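Extracellular subtilisin-like serine proteinase (PDB 1SH7) probably cleaves proteins as a calcium-binding serine endopeptidase of the subtilisin-like S8 family, secreted by a psychrotrophic Vibrio species, the chain here being its subtilase catalytic part. Local coordinates at residues Ser106-Ile109 with Ser110-Trp114; Leu243-Thr246 with Gly247-Ser251. One frame throughout, in Å; residues are numbered along the deposited sequence.

Contact 1. Residues Ser106-Ile109 with Ser110-Trp114; sequences SGVI and SGVDW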
loop_
_atom_site.group_PDB
_atom_site.type_symbol
_atom_site.label_atom_id
_atom_site.label_comp_id
_atom_site.label_asym_id
_atom_site.label_seq_id
_atom_site.Cartn_x
_atom_site.Cartn_y
_atom_site.Cartn_z
ATOM N N SER A 106 12.207 13.266 10.695
ATOM C CA SER A 106 12.267 12.681 12.027
ATOM C C SER A 106 10.909 12.265 12.571
ATOM O O SER A 106 10.792 11.261 13.292
ATOM C CB SER A 106 13.016 13.625 12.997
ATOM O OG SER A 106 12.358 14.842 13.105
ATOM N N GLY A 107 9.855 12.989 12.218
ATOM C CA GLY A 107 8.511 12.570 12.580
ATOM C C GLY A 107 8.105 11.278 11.868
ATOM O O GLY A 107 7.464 10.419 12.443
ATOM N N VAL A 108 8.452 11.150 10.592
ATOM C CA VAL A 108 8.226 9.911 9.854
ATOM C C VAL A 108 9.015 8.727 10.479
ATOM O O VAL A 108 8.457 7.626 10.682
ATOM C CB VAL A 108 8.537 10.079 8.339
ATOM C CG1 VAL A 108 8.343 8.780 7.603
ATOM C CG2 VAL A 108 7.654 11.179 7.719
ATOM N N ILE A 109 10.281 8.957 10.828
ATOM C CA ILE A 109 11.082 7.943 11.507
ATOM C C ILE A 109 10.429 7.500 12.813
ATOM O O ILE A 109 10.351 6.303 13.100
ATOM C CB ILE A 109 12.587 8.471 11.747
ATOM C CG1 ILE A 109 13.308 8.529 10.412
ATOM C CG2 ILE A 109 13.348 7.590 12.817
ATOM C CD1 ILE A 109 14.586 9.324 10.440
ATOM N N SER A 110 9.894 8.447 13.583
ATOM C CA SER A 110 9.237 8.123 14.840
ATOM C C SER A 110 8.044 7.204 14.580
ATOM O O SER A 110 7.796 6.269 15.345
ATOM C CB SER A 110 8.757 9.401 15.564
ATOM O OG SER A 110 9.862 10.183 15.991
ATOM N N GLY A 111 7.299 7.484 13.512
ATOM C CA GLY A 111 6.170 6.657 13.134
ATOM C C GLY A 111 6.647 5.258 12.737
ATOM O O GLY A 111 6.025 4.272 13.116
ATOM N N VAL A 112 7.750 5.186 11.993
ATOM C CA VAL A 112 8.280 3.894 11.532
ATOM C C VAL A 112 8.718 3.054 12.753
ATOM O O VAL A 112 8.342 1.887 12.884
ATOM C CB VAL A 112 9.428 4.094 10.525
ATOM C CG1 VAL A 112 10.158 2.785 10.223
ATOM C CG2 VAL A 112 8.908 4.767 9.255
ATOM N N ASP A 113 9.486 3.663 13.647
ATOM C CA ASP A 113 9.929 3.049 14.897
ATOM C C ASP A 113 8.737 2.607 15.764
ATOM O O ASP A 113 8.779 1.557 16.412
ATOM C CB ASP A 113 10.771 4.047 15.706
ATOM C CG ASP A 113 12.153 4.276 15.132
ATOM O OD1 ASP A 113 12.854 5.160 15.707
ATOM O OD2 ASP A 113 12.640 3.631 14.151
ATOM N N TRP A 114 7.681 3.415 15.785
ATOM C CA TRP A 114 6.493 3.095 16.567
ATOM C C TRP A 114 5.813 1.816 16.082
ATOM O O TRP A 114 5.345 0.991 16.874
ATOM C CB TRP A 114 5.505 4.269 16.518
ATOM C CG TRP A 114 4.363 4.113 17.430
ATOM C CD1 TRP A 114 4.265 4.589 18.700
ATOM C CD2 TRP A 114 3.146 3.391 17.180
ATOM N NE1 TRP A 114 3.047 4.262 19.232
ATOM C CE2 TRP A 114 2.343 3.517 18.327
ATOM C CE3 TRP A 114 2.631 2.694 16.086
ATOM C CZ2 TRP A 114 1.064 2.962 18.413
ATOM C CZ3 TRP A 114 1.375 2.131 16.182
ATOM C CH2 TRP A 114 0.618 2.254 17.333
#

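Contact 2. Residues Leu243-Thr246 with Gly247-Ser251; sequences LQLT and GLLNS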
loop_
_atom_site.group_PDB
_atom_site.type_symbol
_atom_site.label_atom_id
_atom_site.label_comp_id
_atom_site.label_asym_id
_atom_site.label_seq_id
_atom_site.Cartn_x
_atom_site.Cartn_y
_atom_site.Cartn_z
ATOM N N LEU A 243 10.796 -11.251 4.092
ATOM C CA LEU A 243 11.432 -11.894 2.945
ATOM C C LEU A 243 10.462 -12.863 2.257
ATOM O O LEU A 243 10.370 -12.882 1.038
ATOM C CB LEU A 243 12.667 -12.687 3.394
ATOM C CG LEU A 243 14.031 -12.595 2.716
ATOM C CD1 LEU A 243 14.622 -13.964 2.632
ATOM C CD2 LEU A 243 14.061 -11.905 1.365
ATOM N N GLN A 244 9.754 -13.681 3.038
ATOM C CA GLN A 244 8.776 -14.621 2.472
ATOM C C GLN A 244 7.627 -13.906 1.770
ATOM O O GLN A 244 7.205 -14.334 0.687
ATOM C CB GLN A 244 8.236 -15.583 3.517
ATOM C CG GLN A 244 9.288 -16.599 4.039
ATOM C CD GLN A 244 8.843 -17.345 5.263
ATOM O OE1 GLN A 244 8.193 -16.753 6.139
ATOM N NE2 GLN A 244 9.106 -18.666 5.314
ATOM N N LEU A 245 7.146 -12.823 2.357
ATOM C CA LEU A 245 5.997 -12.100 1.799
ATOM C C LEU A 245 6.415 -11.423 0.487
ATOM O O LEU A 245 5.713 -11.530 -0.524
ATOM C CB LEU A 245 5.444 -11.088 2.819
ATOM C CG LEU A 245 4.192 -10.234 2.528
ATOM C CD1 LEU A 245 3.375 -10.708 1.387
ATOM C CD2 LEU A 245 3.304 -10.183 3.804
ATOM N N THR A 246 7.572 -10.764 0.482
ATOM C CA THR A 246 8.143 -10.219 -0.742
ATOM C C THR A 246 8.235 -11.292 -1.837
ATOM O O THR A 246 7.807 -11.064 -2.978
ATOM C CB THR A 246 9.515 -9.628 -0.454
ATOM O OG1 THR A 246 9.347 -8.452 0.362
ATOM C CG2 THR A 246 10.220 -9.181 -1.753
ATOM N N GLY A 247 8.772 -12.456 -1.484
ATOM C CA GLY A 247 8.892 -13.557 -2.423
ATOM C C GLY A 247 7.565 -13.944 -3.060
ATOM O O GLY A 247 7.504 -14.256 -4.235
ATOM N N LEU A 248 6.516 -13.953 -2.253
ATOM C CA LEU A 248 5.212 -14.385 -2.675
ATOM C C LEU A 248 4.522 -13.304 -3.540
ATOM O O LEU A 248 3.857 -13.629 -4.519
ATOM C CB LEU A 248 4.401 -14.674 -1.424
ATOM C CG LEU A 248 3.569 -15.920 -1.285
ATOM C CD1 LEU A 248 4.268 -17.137 -1.763
ATOM C CD2 LEU A 248 3.156 -16.035 0.201
ATOM N N LEU A 249 4.640 -12.036 -3.175
ATOM C CA LEU A 249 4.179 -10.943 -4.045
ATOM C C LEU A 249 4.794 -11.038 -5.442
ATOM O O LEU A 249 4.126 -10.836 -6.467
ATOM C CB LEU A 249 4.528 -9.577 -3.410
ATOM C CG LEU A 249 3.626 -9.139 -2.253
ATOM C CD1 LEU A 249 4.207 -7.888 -1.583
ATOM C CD2 LEU A 249 2.122 -8.936 -2.736
ATOM N N ASN A 250 6.088 -11.332 -5.483
ATOM C CA ASN A 250 6.800 -11.570 -6.724
ATOM C C ASN A 250 6.377 -12.798 -7.505
ATOM O O ASN A 250 6.133 -12.719 -8.700
ATOM C CB ASN A 250 8.298 -11.705 -6.435
ATOM C CG ASN A 250 8.995 -10.382 -6.412
ATOM O OD1 ASN A 250 9.256 -9.797 -7.468
ATOM N ND2 ASN A 250 9.311 -9.896 -5.216
ATOM N N SER A 251 6.300 -13.932 -6.842
ATOM C CA SER A 251 6.015 -15.195 -7.531
ATOM C C SER A 251 4.575 -15.282 -7.969
ATOM O O SER A 251 4.302 -15.910 -8.985
ATOM C CB SER A 251 6.428 -16.430 -6.696
ATOM O OG SER A 251 5.819 -16.441 -5.434
#

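Contact 1. Residues Ser106-Ile109 with Ser110-Trp114
Ile109 O receives the amide of Asp113 in the shortest polar bond of this helical turn: Asp113 N lies 2.8 Å from Ile109 O, and the N-H points at the oxygen almost dead straight, at 179°. The carboxylate of Asp113 stays on the same flank of the helix. With CG anti to the carbonyl carbon (chi1 -73°), it folds back beside its own backbone N and runs alongside Ile109, both side chains heading the same way; Asp113 OD1 comes to 3.8 Å from the methyl CG2 of Ile109, a van der Waals contact between a carboxylate oxygen and a methyl, not a polar bond. Three more i to i+4 amide bonds carry the alpha helix through the segment, from Ser110, Gly111 and Val112 back to Ser106, Gly107 and Val108. Val112 N reaches Val108 O at 2.9 Å in the carbonyl plane, whereas Ser110 N and Gly111 N come in tilted from the planes of their acceptors. One turn apart on the buried side, Val108 CG1 and Val112 CG2 make a light apolar contact at 4.4 Å. Both valines rest on Met127 of strand 123-127, Val108 also meeting Val96 and Leu129. Leu137, Ala140 and Ala144 of helix 135-146 pack against Val108, Ile109 and Val112, so helix 105-118 packs on strand 123-127 of the parallel sheet and, along one flank, against helix 135-146.

Contact 2. Residues Leu243-Thr246 with Gly247-Ser251
Leu243-Thr246 and Gly247-Ser251 are successive turns of helix 242-252, joined by four i to i+4 amide bonds. Leu249 N to Leu245 O is the straightest of them, 2.9 Å with an N-H...O angle of 174°; Leu248 N, bonded to Gln244 O at 3.0 Å, also makes a weak 3.1 Å bond to Leu245 O. Thr246 O takes two donors, both from Asn250: the backbone N at 3.0 Å and the side-chain ND2 at 2.9 Å. The second comes from above the carbonyl plane, 53° out of it and off the lone pairs, while the backbone N lies closer to that plane. A chi1 of -86° turns Asn250 back along the helix, where it runs beside Thr246 and brings ND2 to 3.7 Å from the methyl CG2. The hydroxyl of Thr246, lying beside its own backbone N, is hydrogen-bonded to Pro242 O. On the buried face, Leu245 and Leu249 cross at an angle; in one conformer CD1 of Leu245 comes to 4.0 Å from CG of Leu249, a contact left doubtful because Leu245 has a second conformer. These two leucines press on helix 219-236, Leu245 on Tyr233 and Leu234, Leu249 on Val226 and Tyr233. Thr246 and Leu249 both touch Val174, placing helix 242-252 against strand 174-179 of the parallel sheet as well.

In the fold
Contacts 1 and 2 are separate turns of two helices in the same subtilase alpha/beta fold, their centres 25 Å apart and their nearest atoms about 15 Å apart, with no touch. Their sheet partners are different strands: 123-127 for contact 1, 174-179 for contact 2. Contact 1 lies nearer the catalytic centre without touching it: the side chain of Val108 is about 9 Å from that of Asp37, the predicted charge-relay aspartate, and about 11 Å from the bound phenylmethanesulfonic acid. Contact 2 neighbours a calcium site instead, with the side chain of Thr246 about 6 Å from a calcium ion and that of Asn250 about 5 Å from the side chain of its ligand Asp196.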